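Local coordinates for dihydroorotase (Saccharomyces cerevisiae S288C, PDB 6L0A), which catalyses the reversible, zinc-dependent interconversion of N-carbamoyl-L-aspartate and dihydroorotate, the third step of de novo pyrimidine biosynthesis, at residues C[212-221]-C[229-239]. Residues are numbered along the deposited sequence; the frame is centred on the assembly and turned at random.
Sequences HHLFLTIDDW and CKPVAKLPNDK
The Trp221 indole takes Val232 CG1 over one face, 3.8 Å above the ring plane, and Ile218 O over the opposite face. At its edge NE1 donates to Ala233 O, 2.9 Å away. This bond is straight (179°) and the oxygen lies in the ring plane. With Trp221 CG between the backbone N and the carbonyl carbon (chi1 61°), the indole edge is brought to Ala233 O. Beyond the chain, the ring meets Trp221 of the second subunit. Replacing Trp221 with an alanine is likely to leave Ala233 O without this N-H donor and to open a gap beside Val232.

The His213 ring carries His212 CD2 on one face and has Ala233 CA at its edge. Its NE2 donates to Pro231 O at 2.9 Å, with the oxygen 15° out of the ring plane. ND1 is bonded to Thr210, so both ring nitrogens are engaged and the ring's rotation is fixed. Cys229 SG meets the His212 ring at its edge, 3.6 Å from NE2, and approaches the His213 ring obliquely.

Both segments follow strand 205-209 of the metal-dependent hydrolase TIM barrel, on the active-site side. Segment 229-239 runs into helix 236-246 and includes its first turn. Pro231 follows a cis peptide bond and packs on His180, a ligand of one zinc ion. The neighbouring Lys230 touches the bound malate.

Just before the helix, Lys234 O accepts two bonds. Thr217 OG1 reaches it at 2.6 Å and Ile218 N at 2.9 Å. Ala233 CB packs on Leu216 CB. Leu235 is the N-cap residue of the helix. One turn on, the Lys239 chain bends at CG-CD, and NZ bonds Phe215 O from above the carbonyl plane at 3.0 Å.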
loop_
_atom_site.group_PDB
_atom_site.type_symbol
_atom_site.label_atom_id
_atom_site.label_comp_id
_atom_site.label_asym_id
_atom_site.label_seq_id
_atom_site.Cartn_x
_atom_site.Cartn_y
_atom_site.Cartn_z
ATOM N N HIS C 212 6.724 14.039 -5.105
ATOM C CA HIS C 212 5.522 13.287 -4.742
ATOM C C HIS C 212 5.472 12.957 -3.252
ATOM O O HIS C 212 4.379 12.824 -2.691
ATOM C CB HIS C 212 5.389 12.024 -5.596
ATOM C CG HIS C 212 6.634 11.195 -5.693
ATOM N ND1 HIS C 212 7.680 11.516 -6.533
ATOM C CD2 HIS C 212 6.972 10.028 -5.098
ATOM C CE1 HIS C 212 8.620 10.590 -6.433
ATOM N NE2 HIS C 212 8.210 9.670 -5.577
ATOM N N HIS C 213 6.619 12.851 -2.583
ATOM C CA HIS C 213 6.565 12.607 -1.146
ATOM C C HIS C 213 6.171 13.848 -0.350
ATOM O O HIS C 213 5.919 13.724 0.848
ATOM C CB HIS C 213 7.905 12.061 -0.654
ATOM C CG HIS C 213 8.179 10.655 -1.107
ATOM N ND1 HIS C 213 9.171 10.331 -2.011
ATOM C CD2 HIS C 213 7.577 9.484 -0.774
ATOM C CE1 HIS C 213 9.164 9.023 -2.219
ATOM N NE2 HIS C 213 8.212 8.485 -1.474
ATOM N N LEU C 214 6.143 15.030 -0.975
ATOM C CA LEU C 214 5.608 16.224 -0.327
ATOM C C LEU C 214 4.089 16.272 -0.385
ATOM O O LEU C 214 3.483 17.118 0.285
ATOM C CB LEU C 214 6.189 17.483 -0.974
ATOM C CG LEU C 214 7.720 17.565 -0.983
ATOM C CD1 LEU C 214 8.188 18.917 -1.517
ATOM C CD2 LEU C 214 8.290 17.302 0.411
ATOM N N PHE C 215 3.472 15.382 -1.160
ATOM C CA PHE C 215 2.025 15.282 -1.313
ATOM C C PHE C 215 1.451 13.989 -0.765
ATOM O O PHE C 215 0.393 14.002 -0.125
ATOM C CB PHE C 215 1.636 15.359 -2.796
ATOM C CG PHE C 215 1.832 16.712 -3.422
ATOM C CD1 PHE C 215 3.015 17.022 -4.089
ATOM C CD2 PHE C 215 0.818 17.662 -3.382
ATOM C CE1 PHE C 215 3.187 18.253 -4.697
ATOM C CE2 PHE C 215 0.991 18.901 -3.980
ATOM C CZ PHE C 215 2.178 19.197 -4.633
ATOM N N LEU C 216 2.104 12.866 -1.045
ATOM C CA LEU C 216 1.488 11.556 -0.881
ATOM C C LEU C 216 1.632 11.024 0.530
ATOM O O LEU C 216 2.592 11.322 1.249
ATOM C CB LEU C 216 2.108 10.529 -1.836
ATOM C CG LEU C 216 1.945 10.695 -3.343
ATOM C CD1 LEU C 216 2.726 9.598 -4.059
ATOM C CD2 LEU C 216 0.482 10.664 -3.751
ATOM N N THR C 217 0.682 10.174 0.898
ATOM C CA THR C 217 0.755 9.363 2.096
ATOM C C THR C 217 0.321 7.957 1.699
ATOM O O THR C 217 -0.118 7.735 0.574
ATOM C CB THR C 217 -0.138 9.952 3.187
ATOM O OG1 THR C 217 0.314 9.509 4.466
ATOM C CG2 THR C 217 -1.545 9.529 2.967
ATOM N N ILE C 218 0.427 6.998 2.627
ATOM C CA ILE C 218 0.058 5.614 2.309
ATOM C C ILE C 218 -1.371 5.519 1.773
ATOM O O ILE C 218 -1.666 4.677 0.918
ATOM C CB ILE C 218 0.262 4.715 3.547
ATOM C CG1 ILE C 218 -0.049 3.254 3.214
ATOM C CG2 ILE C 218 -0.559 5.225 4.750
ATOM C CD1 ILE C 218 0.381 2.284 4.294
ATOM N N ASP C 219 -2.278 6.377 2.254
ATOM C CA ASP C 219 -3.657 6.330 1.769
ATOM C C ASP C 219 -3.743 6.555 0.272
ATOM O O ASP C 219 -4.678 6.077 -0.375
ATOM C CB ASP C 219 -4.513 7.383 2.474
ATOM C CG ASP C 219 -4.953 6.945 3.833
ATOM O OD1 ASP C 219 -4.220 6.174 4.470
ATOM O OD2 ASP C 219 -6.023 7.397 4.278
ATOM N N ASP C 220 -2.805 7.303 -0.293
ATOM C CA ASP C 220 -2.897 7.651 -1.704
ATOM C C ASP C 220 -2.395 6.566 -2.639
ATOM O O ASP C 220 -2.752 6.593 -3.822
ATOM C CB ASP C 220 -2.121 8.943 -1.975
ATOM C CG ASP C 220 -2.648 10.104 -1.174
ATOM O OD1 ASP C 220 -3.868 10.357 -1.238
ATOM O OD2 ASP C 220 -1.855 10.768 -0.478
ATOM N N TRP C 221 -1.579 5.614 -2.169
ATOM C CA TRP C 221 -1.142 4.547 -3.061
ATOM C C TRP C 221 -1.718 3.182 -2.724
ATOM O O TRP C 221 -1.584 2.266 -3.543
ATOM C CB TRP C 221 0.400 4.454 -3.129
ATOM C CG TRP C 221 1.115 4.148 -1.836
ATOM C CD1 TRP C 221 1.694 5.049 -0.991
ATOM C CD2 TRP C 221 1.367 2.850 -1.271
ATOM N NE1 TRP C 221 2.263 4.400 0.082
ATOM C CE2 TRP C 221 2.088 3.050 -0.071
ATOM C CE3 TRP C 221 1.060 1.537 -1.669
ATOM C CZ2 TRP C 221 2.488 1.992 0.749
ATOM C CZ3 TRP C 221 1.462 0.487 -0.857
ATOM C CH2 TRP C 221 2.163 0.719 0.334
ATOM N N CYS C 229 5.604 3.930 -5.205
ATOM C CA CYS C 229 7.010 4.020 -5.554
ATOM C C CYS C 229 7.813 3.514 -4.361
ATOM O O CYS C 229 7.256 3.185 -3.320
ATOM C CB CYS C 229 7.382 5.471 -5.864
ATOM S SG CYS C 229 7.066 6.466 -4.342
ATOM N N LYS C 230 9.136 3.452 -4.513
ATOM C CA LYS C 230 9.995 3.125 -3.388
ATOM C C LYS C 230 10.928 4.300 -3.109
ATOM O O LYS C 230 11.366 4.969 -4.051
ATOM C CB LYS C 230 10.826 1.842 -3.664
ATOM C CG LYS C 230 9.985 0.571 -3.950
ATOM C CD LYS C 230 9.060 0.208 -2.794
ATOM C CE LYS C 230 9.834 -0.309 -1.610
ATOM N NZ LYS C 230 10.268 -1.764 -1.773
ATOM N N PRO C 231 11.173 4.654 -1.830
ATOM C CA PRO C 231 10.471 4.123 -0.660
ATOM C C PRO C 231 9.019 4.565 -0.711
ATOM O O PRO C 231 8.710 5.602 -1.336
ATOM C CB PRO C 231 11.208 4.741 0.539
ATOM C CG PRO C 231 12.423 5.475 -0.046
ATOM C CD PRO C 231 12.076 5.762 -1.478
ATOM N N VAL C 232 8.124 3.760 -0.135
ATOM C CA VAL C 232 6.707 4.084 -0.210
ATOM C C VAL C 232 6.439 5.349 0.595
ATOM O O VAL C 232 7.143 5.652 1.567
ATOM C CB VAL C 232 5.847 2.913 0.306
ATOM C CG1 VAL C 232 6.154 1.621 -0.476
ATOM C CG2 VAL C 232 6.040 2.708 1.812
ATOM N N ALA C 233 5.411 6.094 0.188
ATOM C CA ALA C 233 4.922 7.200 1.003
ATOM C C ALA C 233 4.314 6.651 2.289
ATOM O O ALA C 233 3.620 5.627 2.277
ATOM C CB ALA C 233 3.889 8.022 0.223
ATOM N N LYS C 234 4.588 7.311 3.405
ATOM C CA LYS C 234 4.345 6.735 4.725
ATOM C C LYS C 234 3.221 7.513 5.417
ATOM O O LYS C 234 2.192 7.754 4.776
ATOM C CB LYS C 234 5.656 6.671 5.494
ATOM C CG LYS C 234 6.622 5.685 4.828
ATOM C CD LYS C 234 8.004 5.714 5.435
ATOM C CE LYS C 234 8.865 4.595 4.849
ATOM N NZ LYS C 234 9.233 4.730 3.385
ATOM N N LEU C 235 3.362 7.888 6.670
ATOM C CA LEU C 235 2.218 8.365 7.431
ATOM C C LEU C 235 2.124 9.886 7.379
ATOM O O LEU C 235 3.075 10.571 6.982
ATOM C CB LEU C 235 2.333 7.886 8.871
ATOM C CG LEU C 235 2.518 6.375 9.000
ATOM C CD1 LEU C 235 2.537 5.962 10.466
ATOM C CD2 LEU C 235 1.424 5.649 8.243
ATOM N N PRO C 236 0.975 10.458 7.749
ATOM C CA PRO C 236 0.891 11.931 7.793
ATOM C C PRO C 236 1.989 12.592 8.618
ATOM O O PRO C 236 2.454 13.679 8.244
ATOM C CB PRO C 236 -0.504 12.170 8.392
ATOM C CG PRO C 236 -1.295 10.982 7.950
ATOM C CD PRO C 236 -0.336 9.831 8.031
ATOM N N ASN C 237 2.421 11.982 9.726
ATOM C CA ASN C 237 3.498 12.570 10.527
ATOM C C ASN C 237 4.811 12.608 9.751
ATOM O O ASN C 237 5.617 13.531 9.922
ATOM C CB ASN C 237 3.677 11.782 11.830
ATOM C CG ASN C 237 4.884 12.245 12.651
ATOM O OD1 ASN C 237 4.856 13.309 13.278
ATOM N ND2 ASN C 237 5.941 11.434 12.664
ATOM N N ASP C 238 5.051 11.608 8.909
ATOM C CA ASP C 238 6.230 11.627 8.053
ATOM C C ASP C 238 6.122 12.717 6.997
ATOM O O ASP C 238 7.047 13.518 6.823
ATOM C CB ASP C 238 6.411 10.257 7.401
ATOM C CG ASP C 238 6.568 9.168 8.414
ATOM O OD1 ASP C 238 7.517 9.274 9.220
ATOM O OD2 ASP C 238 5.754 8.208 8.411
ATOM N N LYS C 239 4.997 12.772 6.280
ATOM C CA LYS C 239 4.845 13.820 5.280
ATOM C C LYS C 239 5.000 15.204 5.907
ATOM O O LYS C 239 5.583 16.106 5.288
ATOM C CB LYS C 239 3.500 13.700 4.568
ATOM C CG LYS C 239 3.289 14.801 3.542
ATOM C CD LYS C 239 2.013 14.602 2.740
ATOM C CE LYS C 239 0.859 15.357 3.369
ATOM N NZ LYS C 239 -0.259 15.489 2.400
HETATM O O HOH W 1 10.522 7.779 -4.915
#